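Local coordinates for probable 2-hydroxyhepta-2,4-diene-1,7-dioate isomerase (Thermus thermophilus, PDB 2DFU), which probably works as a metal-dependent isomerase of the fumarylacetoacetate hydrolase family, acting on 2-hydroxyhepta-2,4-diene-1,7-dioate, at residues A[140-145]-A[242-247]; A[85-90]-A[167-172]; A[94-99]-A[251-256]; A[1-6]-A[172-177]. All blocks are in the same frame, centred on the assembly; numbering follows the deposited sequence.

Contact 1 of 4, residues A[140-145]-A[242-247]; sequences YTVAVD and LEVAVE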
loop_
_atom_site.group_PDB
_atom_site.type_symbol
_atom_site.label_atom_id
_atom_site.label_comp_id
_atom_site.label_asym_id
_atom_site.label_seq_id
_atom_site.Cartn_x
_atom_site.Cartn_y
_atom_site.Cartn_z
ATOM N N TYR A 140 -6.900 18.895 0.579
ATOM C CA TYR A 140 -6.937 18.465 -0.807
ATOM C C TYR A 140 -5.681 18.865 -1.564
ATOM O O TYR A 140 -5.115 19.929 -1.333
ATOM C CB TYR A 140 -8.161 19.077 -1.484
ATOM C CG TYR A 140 -9.439 18.741 -0.765
ATOM C CD1 TYR A 140 -10.116 17.548 -1.033
ATOM C CD2 TYR A 140 -9.941 19.578 0.235
ATOM C CE1 TYR A 140 -11.256 17.193 -0.320
ATOM C CE2 TYR A 140 -11.083 19.231 0.956
ATOM C CZ TYR A 140 -11.732 18.035 0.672
ATOM O OH TYR A 140 -12.837 17.661 1.389
ATOM N N THR A 141 -5.244 18.003 -2.472
ATOM C CA THR A 141 -4.063 18.302 -3.257
ATOM C C THR A 141 -4.293 17.794 -4.672
ATOM O O THR A 141 -5.389 17.347 -5.002
ATOM C CB THR A 141 -2.782 17.677 -2.615
ATOM O OG1 THR A 141 -1.623 18.187 -3.283
ATOM C CG2 THR A 141 -2.801 16.151 -2.708
ATOM N N VAL A 142 -3.273 17.866 -5.511
ATOM C CA VAL A 142 -3.414 17.444 -6.896
ATOM C C VAL A 142 -2.525 16.249 -7.194
ATOM O O VAL A 142 -1.501 16.053 -6.542
ATOM C CB VAL A 142 -3.034 18.599 -7.850
ATOM C CG1 VAL A 142 -3.448 18.272 -9.268
ATOM C CG2 VAL A 142 -3.688 19.895 -7.374
ATOM N N ALA A 143 -2.912 15.454 -8.184
ATOM C CA ALA A 143 -2.119 14.292 -8.553
ATOM C C ALA A 143 -2.215 13.985 -10.029
ATOM O O ALA A 143 -3.107 14.462 -10.729
ATOM C CB ALA A 143 -2.580 13.073 -7.772
ATOM N N VAL A 144 -1.262 13.197 -10.498
ATOM C CA VAL A 144 -1.269 12.726 -11.867
ATOM C C VAL A 144 -1.183 11.215 -11.693
ATOM O O VAL A 144 -0.188 10.700 -11.187
ATOM C CB VAL A 144 -0.047 13.191 -12.677
ATOM C CG1 VAL A 144 -0.009 12.445 -13.994
ATOM C CG2 VAL A 144 -0.110 14.679 -12.918
ATOM N N ASP A 145 -2.236 10.513 -12.080
ATOM C CA ASP A 145 -2.258 9.064 -11.971
ATOM C C ASP A 145 -1.616 8.504 -13.240
ATOM O O ASP A 145 -2.290 8.306 -14.251
ATOM C CB ASP A 145 -3.716 8.592 -11.817
ATOM C CG ASP A 145 -3.870 7.076 -11.883
ATOM O OD1 ASP A 145 -2.850 6.358 -11.907
ATOM O OD2 ASP A 145 -5.027 6.601 -11.913
ATOM N N LEU A 242 4.037 18.428 -17.862
ATOM C CA LEU A 242 2.667 18.303 -17.386
ATOM C C LEU A 242 2.328 19.293 -16.266
ATOM O O LEU A 242 3.088 19.553 -15.341
ATOM C CB LEU A 242 2.427 16.888 -16.882
ATOM C CG LEU A 242 2.265 15.870 -18.000
ATOM C CD1 LEU A 242 3.609 15.314 -18.461
ATOM C CD2 LEU A 242 1.449 14.658 -17.566
ATOM N N GLU A 243 1.131 19.838 -16.411
ATOM C CA GLU A 243 0.622 20.774 -15.430
ATOM C C GLU A 243 -0.833 20.436 -15.112
ATOM O O GLU A 243 -1.683 20.413 -15.981
ATOM C CB GLU A 243 0.683 22.140 -16.114
ATOM C CG GLU A 243 0.433 23.333 -15.200
ATOM C CD GLU A 243 0.633 24.597 -16.021
ATOM O OE1 GLU A 243 -0.017 25.593 -15.737
ATOM O OE2 GLU A 243 1.408 24.559 -16.980
ATOM N N VAL A 244 -1.105 20.127 -13.831
ATOM C CA VAL A 244 -2.502 19.939 -13.463
ATOM C C VAL A 244 -2.975 21.021 -12.501
ATOM O O VAL A 244 -2.485 21.143 -11.386
ATOM C CB VAL A 244 -2.681 18.564 -12.816
ATOM C CG1 VAL A 244 -4.162 18.322 -12.509
ATOM C CG2 VAL A 244 -2.185 17.482 -13.750
ATOM N N ALA A 245 -3.899 21.869 -12.930
ATOM C CA ALA A 245 -4.357 22.958 -12.092
ATOM C C ALA A 245 -5.737 22.662 -11.521
ATOM O O ALA A 245 -6.656 22.287 -12.249
ATOM C CB ALA A 245 -4.384 24.248 -12.892
ATOM N N VAL A 246 -5.860 22.814 -10.207
ATOM C CA VAL A 246 -7.118 22.584 -9.515
ATOM C C VAL A 246 -7.443 23.887 -8.811
ATOM O O VAL A 246 -6.672 24.359 -7.971
ATOM C CB VAL A 246 -6.993 21.447 -8.477
ATOM C CG1 VAL A 246 -8.283 21.330 -7.669
ATOM C CG2 VAL A 246 -6.709 20.134 -9.185
ATOM N N GLU A 247 -8.572 24.484 -9.174
ATOM C CA GLU A 247 -8.979 25.749 -8.587
ATOM C C GLU A 247 -9.093 25.666 -7.076
ATOM O O GLU A 247 -9.651 24.714 -6.532
ATOM C CB GLU A 247 -10.306 26.216 -9.198
ATOM C CG GLU A 247 -10.143 26.914 -10.547
ATOM C CD GLU A 247 -11.472 27.332 -11.162
ATOM O OE1 GLU A 247 -12.352 27.819 -10.416
ATOM O OE2 GLU A 247 -11.637 27.183 -12.393
#

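Contact 2 of 4, residues A[85-90]-A[167-172]; sequences ALARPG and FLPLGP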
loop_
_atom_site.group_PDB
_atom_site.type_symbol
_atom_site.label_atom_id
_atom_site.label_comp_id
_atom_site.label_asym_id
_atom_site.label_seq_id
_atom_site.Cartn_x
_atom_site.Cartn_y
_atom_site.Cartn_z
ATOM N N ALA A 85 5.155 4.827 -5.594
ATOM C CA ALA A 85 4.687 5.564 -6.764
ATOM C C ALA A 85 4.781 7.077 -6.587
ATOM O O ALA A 85 4.729 7.822 -7.562
ATOM C CB ALA A 85 3.234 5.171 -7.090
ATOM N N LEU A 86 4.913 7.532 -5.345
ATOM C CA LEU A 86 4.992 8.960 -5.078
ATOM C C LEU A 86 6.210 9.624 -5.718
ATOM O O LEU A 86 7.328 9.104 -5.668
ATOM C CB LEU A 86 4.988 9.214 -3.574
ATOM C CG LEU A 86 3.678 8.835 -2.881
ATOM C CD1 LEU A 86 3.847 8.914 -1.379
ATOM C CD2 LEU A 86 2.569 9.763 -3.351
ATOM N N ALA A 87 5.979 10.782 -6.325
ATOM C CA ALA A 87 7.045 11.531 -6.970
ATOM C C ALA A 87 6.914 12.999 -6.583
ATOM O O ALA A 87 5.808 13.538 -6.556
ATOM C CB ALA A 87 6.951 11.364 -8.480
ATOM N N ARG A 88 8.040 13.641 -6.277
ATOM C CA ARG A 88 8.049 15.045 -5.873
ATOM C C ARG A 88 7.426 15.982 -6.892
ATOM O O ARG A 88 7.633 15.842 -8.092
ATOM C CB ARG A 88 9.479 15.527 -5.590
ATOM C CG ARG A 88 10.169 14.845 -4.415
ATOM C CD ARG A 88 11.512 15.497 -4.137
ATOM N NE ARG A 88 12.422 15.319 -5.265
ATOM C CZ ARG A 88 13.132 14.217 -5.473
ATOM N NH1 ARG A 88 13.045 13.200 -4.619
ATOM N NH2 ARG A 88 13.915 14.124 -6.538
ATOM N N PRO A 89 6.644 16.959 -6.413
ATOM C CA PRO A 89 5.987 17.939 -7.270
ATOM C C PRO A 89 6.977 19.052 -7.597
ATOM O O PRO A 89 7.840 19.388 -6.785
ATOM C CB PRO A 89 4.854 18.451 -6.392
ATOM C CG PRO A 89 5.496 18.448 -5.030
ATOM C CD PRO A 89 6.220 17.118 -5.009
ATOM N N GLY A 90 6.859 19.624 -8.783
ATOM C CA GLY A 90 7.750 20.710 -9.119
ATOM C C GLY A 90 7.447 21.904 -8.228
ATOM O O GLY A 90 6.283 22.199 -7.946
ATOM N N PHE A 167 4.893 6.614 -10.325
ATOM C CA PHE A 167 3.633 6.706 -11.060
ATOM C C PHE A 167 2.600 7.580 -10.361
ATOM O O PHE A 167 1.414 7.551 -10.700
ATOM C CB PHE A 167 3.050 5.317 -11.317
ATOM C CG PHE A 167 3.517 4.693 -12.608
ATOM C CD1 PHE A 167 4.736 5.059 -13.179
ATOM C CD2 PHE A 167 2.741 3.724 -13.242
ATOM C CE1 PHE A 167 5.179 4.470 -14.365
ATOM C CE2 PHE A 167 3.173 3.127 -14.429
ATOM C CZ PHE A 167 4.395 3.501 -14.991
ATOM N N LEU A 168 3.040 8.367 -9.386
ATOM C CA LEU A 168 2.109 9.243 -8.691
ATOM C C LEU A 168 2.674 10.589 -8.250
ATOM O O LEU A 168 2.971 10.796 -7.070
ATOM C CB LEU A 168 1.488 8.537 -7.476
ATOM C CG LEU A 168 0.388 9.352 -6.769
ATOM C CD1 LEU A 168 -0.775 9.608 -7.732
ATOM C CD2 LEU A 168 -0.097 8.615 -5.530
ATOM N N PRO A 169 2.875 11.512 -9.203
ATOM C CA PRO A 169 3.393 12.828 -8.815
ATOM C C PRO A 169 2.286 13.383 -7.908
ATOM O O PRO A 169 1.103 13.222 -8.218
ATOM C CB PRO A 169 3.469 13.572 -10.148
ATOM C CG PRO A 169 3.796 12.482 -11.124
ATOM C CD PRO A 169 2.876 11.353 -10.672
ATOM N N LEU A 170 2.645 14.017 -6.795
ATOM C CA LEU A 170 1.620 14.524 -5.886
ATOM C C LEU A 170 2.028 15.843 -5.246
ATOM O O LEU A 170 3.120 15.954 -4.689
ATOM C CB LEU A 170 1.342 13.486 -4.790
ATOM C CG LEU A 170 0.145 13.729 -3.865
ATOM C CD1 LEU A 170 -1.126 13.242 -4.547
ATOM C CD2 LEU A 170 0.347 12.985 -2.559
ATOM N N GLY A 171 1.141 16.833 -5.315
ATOM C CA GLY A 171 1.440 18.135 -4.738
ATOM C C GLY A 171 0.668 19.263 -5.406
ATOM O O GLY A 171 -0.379 19.021 -6.003
ATOM N N PRO A 172 1.158 20.511 -5.336
ATOM C CA PRO A 172 2.390 20.965 -4.674
ATOM C C PRO A 172 2.212 21.015 -3.162
ATOM O O PRO A 172 3.177 21.017 -2.393
ATOM C CB PRO A 172 2.572 22.365 -5.243
ATOM C CG PRO A 172 1.132 22.859 -5.277
ATOM C CD PRO A 172 0.414 21.658 -5.898
#

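Contact 3 of 4, residues A[94-99]-A[251-256]; sequences DPWGTA and TLFTLI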
loop_
_atom_site.group_PDB
_atom_site.type_symbol
_atom_site.label_atom_id
_atom_site.label_comp_id
_atom_site.label_asym_id
_atom_site.label_seq_id
_atom_site.Cartn_x
_atom_site.Cartn_y
_atom_site.Cartn_z
ATOM N N ASP A 94 10.245 27.240 -9.617
ATOM C CA ASP A 94 11.118 26.678 -10.665
ATOM C C ASP A 94 10.611 25.258 -10.958
ATOM O O ASP A 94 11.282 24.271 -10.671
ATOM C CB ASP A 94 12.580 26.643 -10.200
ATOM C CG ASP A 94 13.505 25.986 -11.218
ATOM O OD1 ASP A 94 13.171 25.982 -12.424
ATOM O OD2 ASP A 94 14.575 25.479 -10.812
ATOM N N PRO A 95 9.413 25.159 -11.559
ATOM C CA PRO A 95 8.676 23.949 -11.942
ATOM C C PRO A 95 9.451 22.825 -12.602
ATOM O O PRO A 95 9.674 21.769 -12.013
ATOM C CB PRO A 95 7.591 24.479 -12.879
ATOM C CG PRO A 95 7.413 25.888 -12.461
ATOM C CD PRO A 95 8.815 26.341 -12.205
ATOM N N TRP A 96 9.841 23.061 -13.844
ATOM C CA TRP A 96 10.544 22.069 -14.640
ATOM C C TRP A 96 11.936 21.700 -14.151
ATOM O O TRP A 96 12.425 20.608 -14.429
ATOM C CB TRP A 96 10.591 22.564 -16.081
ATOM C CG TRP A 96 9.298 23.212 -16.470
ATOM C CD1 TRP A 96 9.124 24.493 -16.914
ATOM C CD2 TRP A 96 7.992 22.620 -16.432
ATOM N NE1 TRP A 96 7.795 24.734 -17.156
ATOM C CE2 TRP A 96 7.075 23.604 -16.870
ATOM C CE3 TRP A 96 7.505 21.354 -16.071
ATOM C CZ2 TRP A 96 5.700 23.364 -16.957
ATOM C CZ3 TRP A 96 6.134 21.113 -16.158
ATOM C CH2 TRP A 96 5.249 22.113 -16.598
ATOM N N GLY A 97 12.578 22.600 -13.419
ATOM C CA GLY A 97 13.908 22.292 -12.927
ATOM C C GLY A 97 13.940 21.531 -11.608
ATOM O O GLY A 97 14.990 21.021 -11.219
ATOM N N THR A 98 12.800 21.441 -10.924
ATOM C CA THR A 98 12.746 20.751 -9.634
ATOM C C THR A 98 11.854 19.517 -9.580
ATOM O O THR A 98 12.099 18.618 -8.784
ATOM C CB THR A 98 12.285 21.706 -8.520
ATOM O OG1 THR A 98 11.080 22.362 -8.929
ATOM C CG2 THR A 98 13.357 22.741 -8.225
ATOM N N ALA A 99 10.822 19.470 -10.415
ATOM C CA ALA A 99 9.921 18.326 -10.420
ATOM C C ALA A 99 10.681 17.016 -10.621
ATOM O O ALA A 99 11.589 16.932 -11.451
ATOM C CB ALA A 99 8.874 18.490 -11.512
ATOM N N THR A 251 -1.327 24.187 -8.404
ATOM C CA THR A 251 -0.943 23.581 -9.663
ATOM C C THR A 251 0.184 22.588 -9.472
ATOM O O THR A 251 1.222 22.919 -8.911
ATOM C CB THR A 251 -0.489 24.641 -10.673
ATOM O OG1 THR A 251 -1.540 25.596 -10.862
ATOM C CG2 THR A 251 -0.154 23.992 -12.003
ATOM N N LEU A 252 -0.036 21.366 -9.937
ATOM C CA LEU A 252 0.970 20.326 -9.850
ATOM C C LEU A 252 1.805 20.323 -11.128
ATOM O O LEU A 252 1.267 20.203 -12.231
ATOM C CB LEU A 252 0.307 18.965 -9.677
ATOM C CG LEU A 252 1.187 17.719 -9.823
ATOM C CD1 LEU A 252 2.339 17.755 -8.819
ATOM C CD2 LEU A 252 0.320 16.479 -9.610
ATOM N N PHE A 253 3.116 20.453 -10.970
ATOM C CA PHE A 253 4.034 20.443 -12.100
ATOM C C PHE A 253 4.842 19.148 -12.082
ATOM O O PHE A 253 5.415 18.779 -11.059
ATOM C CB PHE A 253 5.000 21.624 -12.010
ATOM C CG PHE A 253 4.340 22.963 -12.129
ATOM C CD1 PHE A 253 4.037 23.495 -13.382
ATOM C CD2 PHE A 253 4.045 23.710 -10.993
ATOM C CE1 PHE A 253 3.457 24.759 -13.503
ATOM C CE2 PHE A 253 3.464 24.972 -11.103
ATOM C CZ PHE A 253 3.172 25.498 -12.366
ATOM N N THR A 254 4.882 18.455 -13.209
ATOM C CA THR A 254 5.653 17.228 -13.298
ATOM C C THR A 254 6.109 17.041 -14.738
ATOM O O THR A 254 5.716 17.800 -15.626
ATOM C CB THR A 254 4.831 15.999 -12.842
ATOM O OG1 THR A 254 5.690 14.856 -12.773
ATOM C CG2 THR A 254 3.714 15.709 -13.816
ATOM N N LEU A 255 6.950 16.042 -14.976
ATOM C CA LEU A 255 7.439 15.801 -16.324
ATOM C C LEU A 255 7.904 14.371 -16.534
ATOM O O LEU A 255 8.257 13.661 -15.585
ATOM C CB LEU A 255 8.573 16.781 -16.656
ATOM C CG LEU A 255 9.864 16.734 -15.837
ATOM C CD1 LEU A 255 10.646 15.474 -16.161
ATOM C CD2 LEU A 255 10.707 17.942 -16.169
ATOM N N ILE A 256 7.904 13.954 -17.793
ATOM C CA ILE A 256 8.318 12.613 -18.143
ATOM C C ILE A 256 9.791 12.590 -18.516
ATOM O O ILE A 256 10.259 13.406 -19.318
ATOM C CB ILE A 256 7.497 12.081 -19.316
ATOM C CG1 ILE A 256 6.012 12.330 -19.054
ATOM C CG2 ILE A 256 7.755 10.586 -19.493
ATOM C CD1 ILE A 256 5.499 11.690 -17.765
#

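Contact 4 of 4, residues A[1-6]-A[172-177]; sequences MKILRF and PWLETD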
loop_
_atom_site.group_PDB
_atom_site.type_symbol
_atom_site.label_atom_id
_atom_site.label_comp_id
_atom_site.label_asym_id
_atom_site.label_seq_id
_atom_site.Cartn_x
_atom_site.Cartn_y
_atom_site.Cartn_z
ATOM N N MET A 1 -6.145 26.821 4.427
ATOM C CA MET A 1 -4.734 27.283 4.276
ATOM C C MET A 1 -3.954 26.227 3.500
ATOM O O MET A 1 -4.441 25.113 3.291
ATOM C CB MET A 1 -4.091 27.492 5.655
ATOM C CG MET A 1 -3.879 26.202 6.444
ATOM S SD MET A 1 -3.398 26.472 8.179
ATOM C CE MET A 1 -5.041 26.654 8.945
ATOM N N LYS A 2 -2.750 26.585 3.065
ATOM C CA LYS A 2 -1.913 25.656 2.320
ATOM C C LYS A 2 -0.892 25.004 3.236
ATOM O O LYS A 2 -0.096 25.679 3.881
ATOM C CB LYS A 2 -1.188 26.378 1.176
ATOM C CG LYS A 2 -1.951 26.446 -0.156
ATOM C CD LYS A 2 -3.108 27.407 -0.118
ATOM C CE LYS A 2 -3.621 27.745 -1.521
ATOM N NZ LYS A 2 -4.511 26.709 -2.106
ATOM N N ILE A 3 -0.921 23.681 3.292
ATOM C CA ILE A 3 0.010 22.926 4.121
ATOM C C ILE A 3 0.948 22.154 3.200
ATOM O O ILE A 3 0.500 21.516 2.245
ATOM C CB ILE A 3 -0.744 21.926 5.035
ATOM C CG1 ILE A 3 -1.395 22.683 6.199
ATOM C CG2 ILE A 3 0.206 20.830 5.524
ATOM C CD1 ILE A 3 -2.181 21.792 7.146
ATOM N N LEU A 4 2.247 22.210 3.480
ATOM C CA LEU A 4 3.203 21.490 2.644
ATOM C C LEU A 4 4.256 20.726 3.433
ATOM O O LEU A 4 4.416 20.923 4.635
ATOM C CB LEU A 4 3.917 22.454 1.694
ATOM C CG LEU A 4 4.820 23.491 2.365
ATOM C CD1 LEU A 4 5.924 23.940 1.411
ATOM C CD2 LEU A 4 3.979 24.667 2.817
ATOM N N ARG A 5 4.949 19.829 2.741
ATOM C CA ARG A 5 6.039 19.049 3.329
ATOM C C ARG A 5 7.251 19.438 2.508
ATOM O O ARG A 5 7.160 19.522 1.288
ATOM C CB ARG A 5 5.815 17.541 3.178
ATOM C CG ARG A 5 5.025 16.907 4.294
ATOM C CD ARG A 5 4.923 15.398 4.084
ATOM N NE ARG A 5 6.154 14.693 4.424
ATOM C CZ ARG A 5 6.888 13.983 3.571
ATOM N NH1 ARG A 5 6.539 13.873 2.297
ATOM N NH2 ARG A 5 7.964 13.344 4.011
ATOM N N PHE A 6 8.381 19.665 3.162
ATOM C CA PHE A 6 9.574 20.071 2.438
ATOM C C PHE A 6 10.870 19.612 3.101
ATOM O O PHE A 6 10.882 19.191 4.260
ATOM C CB PHE A 6 9.590 21.593 2.300
ATOM C CG PHE A 6 9.638 22.312 3.611
ATOM C CD1 PHE A 6 8.498 22.429 4.397
ATOM C CD2 PHE A 6 10.840 22.831 4.087
ATOM C CE1 PHE A 6 8.550 23.049 5.642
ATOM C CE2 PHE A 6 10.905 23.451 5.331
ATOM C CZ PHE A 6 9.755 23.561 6.114
ATOM N N PRO A 172 1.158 20.511 -5.336
ATOM C CA PRO A 172 2.390 20.965 -4.674
ATOM C C PRO A 172 2.212 21.015 -3.162
ATOM O O PRO A 172 3.177 21.017 -2.393
ATOM C CB PRO A 172 2.572 22.365 -5.243
ATOM C CG PRO A 172 1.132 22.859 -5.277
ATOM C CD PRO A 172 0.414 21.658 -5.898
ATOM N N TRP A 173 0.958 21.088 -2.749
ATOM C CA TRP A 173 0.654 21.154 -1.341
ATOM C C TRP A 173 -0.814 20.858 -1.154
ATOM O O TRP A 173 -1.550 20.605 -2.098
ATOM C CB TRP A 173 0.994 22.551 -0.797
ATOM C CG TRP A 173 0.665 23.625 -1.773
ATOM C CD1 TRP A 173 -0.620 23.997 -2.223
ATOM C CD2 TRP A 173 1.592 24.577 -2.350
ATOM N NE1 TRP A 173 -0.593 25.086 -3.038
ATOM C CE2 TRP A 173 0.834 25.475 -3.150
ATOM C CE3 TRP A 173 2.967 24.739 -2.275
ATOM C CZ2 TRP A 173 1.462 26.484 -3.851
ATOM C CZ3 TRP A 173 3.602 25.753 -2.971
ATOM C CH2 TRP A 173 2.842 26.628 -3.774
ATOM N N LEU A 174 -1.241 20.838 0.105
ATOM C CA LEU A 174 -2.650 20.602 0.284
ATOM C C LEU A 174 -3.375 21.810 0.845
ATOM O O LEU A 174 -2.848 22.627 1.586
ATOM C CB LEU A 174 -2.874 19.336 1.109
ATOM C CG LEU A 174 -2.640 19.541 2.599
ATOM C CD1 LEU A 174 -3.896 20.028 3.325
ATOM C CD2 LEU A 174 -2.225 18.248 3.296
ATOM N N GLU A 175 -4.608 21.942 0.368
ATOM C CA GLU A 175 -5.460 23.009 0.837
ATOM C C GLU A 175 -6.474 22.453 1.834
ATOM O O GLU A 175 -7.158 21.471 1.579
ATOM C CB GLU A 175 -6.169 23.576 -0.395
ATOM C CG GLU A 175 -7.385 24.440 -0.074
ATOM C CD GLU A 175 -6.949 25.660 0.699
ATOM O OE1 GLU A 175 -6.159 26.434 0.177
ATOM O OE2 GLU A 175 -7.411 25.834 1.821
ATOM N N THR A 176 -6.558 23.053 3.015
ATOM C CA THR A 176 -7.464 22.569 4.060
ATOM C C THR A 176 -8.906 23.067 3.939
ATOM O O THR A 176 -9.829 22.438 4.451
ATOM C CB THR A 176 -6.985 22.983 5.460
ATOM O OG1 THR A 176 -7.044 24.408 5.572
ATOM C CG2 THR A 176 -5.557 22.506 5.710
ATOM N N ASP A 177 -9.094 24.198 3.269
ATOM C CA ASP A 177 -10.419 24.782 3.125
ATOM C C ASP A 177 -10.920 24.745 1.678
ATOM O O ASP A 177 -10.486 25.531 0.839
ATOM C CB ASP A 177 -10.377 26.220 3.658
ATOM C CG ASP A 177 -11.736 26.882 3.671
ATOM O OD1 ASP A 177 -12.754 26.168 3.790
ATOM O OD2 ASP A 177 -11.783 28.124 3.579
HETATM O O HOH W 1 3.994 19.518 -0.032
#

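Contact 1 of 4, residues A[140-145]-A[242-247]
Val142 and Val244 meet methyl to methyl, and the contact they head is wholly apolar, with no hydrogen bond between 140-145 and 242-247. The closest pair is Val142 CG1 to Val244 CG1 at 3.3 Å, closer than two methyls normally sit. With CG1 of Val142 anti to its backbone N (chi1 -168°), the two methyls serve different partners: CG1 goes to Val244, while CG2 reaches Val246 CG2 at 3.5 Å, the two side chains passing in opposite senses. Val244 divides its branches likewise, its CG2 lying 3.6 Å from CG2 of Val144. At the edge, Val144 CG1 and Leu242 CD2 make a looser contact of 4.4 Å. This is face-to-face packing of two beta layers: the strand axes run nearly antiparallel, 151° apart, and come within 7.6 Å, a short separation, consistent with the valines that make most of the contact. Leu252, on the strand beside 242-246, extends the apolar surface against Val142 and Val144. Asp145, just past the strand, forms salt bridges with Lys81 and Lys162 and lies close to Glu114 and Glu116, an acidic cluster consistent with the metal site of related FAA hydrolases.

Contact 2 of 4, residues A[85-90]-A[167-172]
Two consecutive parallel beta bridges, Leu86 with Leu168 and Ala87 with Pro169, add the short strand 86-87 to strand 168-175. The backbone carries the pairing: Ala87 N gives a hydrogen bond of 3.1 Å to Leu168 O, standing above that carbonyl's plane, and Leu170 N returns one to Ala87 O at 3.2 Å, straighter and nearly along the C=O axis. Leu168 N to Ala85 O is weak, bent to 127° at the hydrogen. The next donor in the series would be residue 89, but Pro89 has no N-H, and its ring lies against Leu170 O instead, with CD 3.3 Å away. On one face, Leu86 and Leu168 run alongside each other in the same direction. Leu86 CG is anti to its carbonyl carbon (chi1 -66°), and CD2 beyond it touches Leu168 CD2 at 3.6 Å and Leu170 CD2 at 4.0 Å. On the other, Ala87 CB rests on Pro169. At the backbone angles of Gly171 a CB would be pressed against the preceding carbonyl O, and it would also strike Pro89 CB. The whole is a short parallel beta pairing, ended by Pro89 and by the corner at Pro172, reached through a cis peptide.

Contact 3 of 4, residues A[94-99]-A[251-256]
Trp96 and Phe253 are brought together by first torsions of the same kind: each CG lies anti to its own carbonyl carbon, at chi1 -40° in Trp96 and -65° in Phe253. The result is a T-shaped stack in which the edge of Phe253 is turned toward the face of the six-membered ring of Trp96, with planes at 89° and centroids 5.5 Å apart. Trp96 CH2 approaches Phe253 CD1 to 3.7 Å. Pro95 adds a CH-pi contact, its CB standing 3.9 Å from the centroid of the Phe253 ring, while Thr251 CG2 lies over the opposite face, toward the rim, so the phenyl ring has a carbon on both sides. The same Pro95 CB also sits over the Trp96 ring. Here a weakly bonded single helical turn, 95-98, packs against strand 250-259, which is itself flanked by strands 102-104 and 241-246. Thr98 OG1 donates to Asp94 O at 2.6 Å, tying off the start of the turn, and Ala99 CB at its far end lies 3.5 Å from Phe253 O. At the rim of the indole, Trp96 CZ3 is 3.4 Å from Thr254 O, in the ring plane. An alanine in place of Trp96 would probably leave Arg241 without its cation-pi partner and open a gap beside the Phe253 edge and Thr254 O. Leu255 CD2 packs on Trp96 O at 3.6 Å.

Contact 4 of 4, residues A[1-6]-A[172-177]
Met1 N, the amino terminus, is gripped by two acceptors from 172-177: Thr176 OG1 at 2.8 Å and Glu175 OE2 at 3.1 Å, the latter a salt bridge made on the syn side of the carboxylate and somewhat out of its plane. Glu175 OE2 takes a second bond on its anti lone pair, from Asp177 N at 2.8 Å. The other oxygen, OE1, uses its own anti lone pair for Lys2 NZ, also at 2.8 Å, and this ammonium has a further acceptor in Val249 O. CG of Glu175 is anti to its backbone N (chi1 164°), and a bend at chi2 (63°) turns CD back toward Met1 and Lys2. An alanine at Glu175 would probably leave the amino terminus and Lys2 without their shared counter-charge and Asp177 N without its acceptor. The frame beneath is an antiparallel pairing that joins the N-terminal region to the FAA hydrolase region. Ile3 and Leu174 form the hydrogen-bonded pair, Ile3 N to Leu174 O and Leu174 N to Ile3 O both 2.8 Å, and Thr176 N to Met1 O at 3.0 Å continues it. Lys2 and Glu175 form the non-hydrogen-bonded pair between. Trp173 NE1 bonds to Val249 O, the acceptor shared with Lys2, and Lys2 CG lies over a face of the indole, 3.5 Å from NE1. Where the strands diverge, a water accepts from Arg5 N and lies within hydrogen-bonding distance of Pro172 O. On the other face, the side chains of Ile3 and Leu174 lie alongside one another.

Strand 168-175 ties three of the contacts together: contact 2 uses its first half, contact 4 its second, and they share Pro172 at the corner between. Strand 137-148 of contact 1 pairs with both halves, through Val142 O to Gly171 N at 3.0 Å and Tyr140 O to Glu175 N at 2.7 Å. The second layer of contact 1 runs on into contact 3, with Val244 O and Leu252 N 2.9 Å apart, and contact 3 closes back on contact 2 where Gly90 N meets Phe253 O at 2.8 Å. Centres of contacts 3 and 4 lie about 17 Å apart. Contact 1 ends beside the presumed metal site, at Asp145.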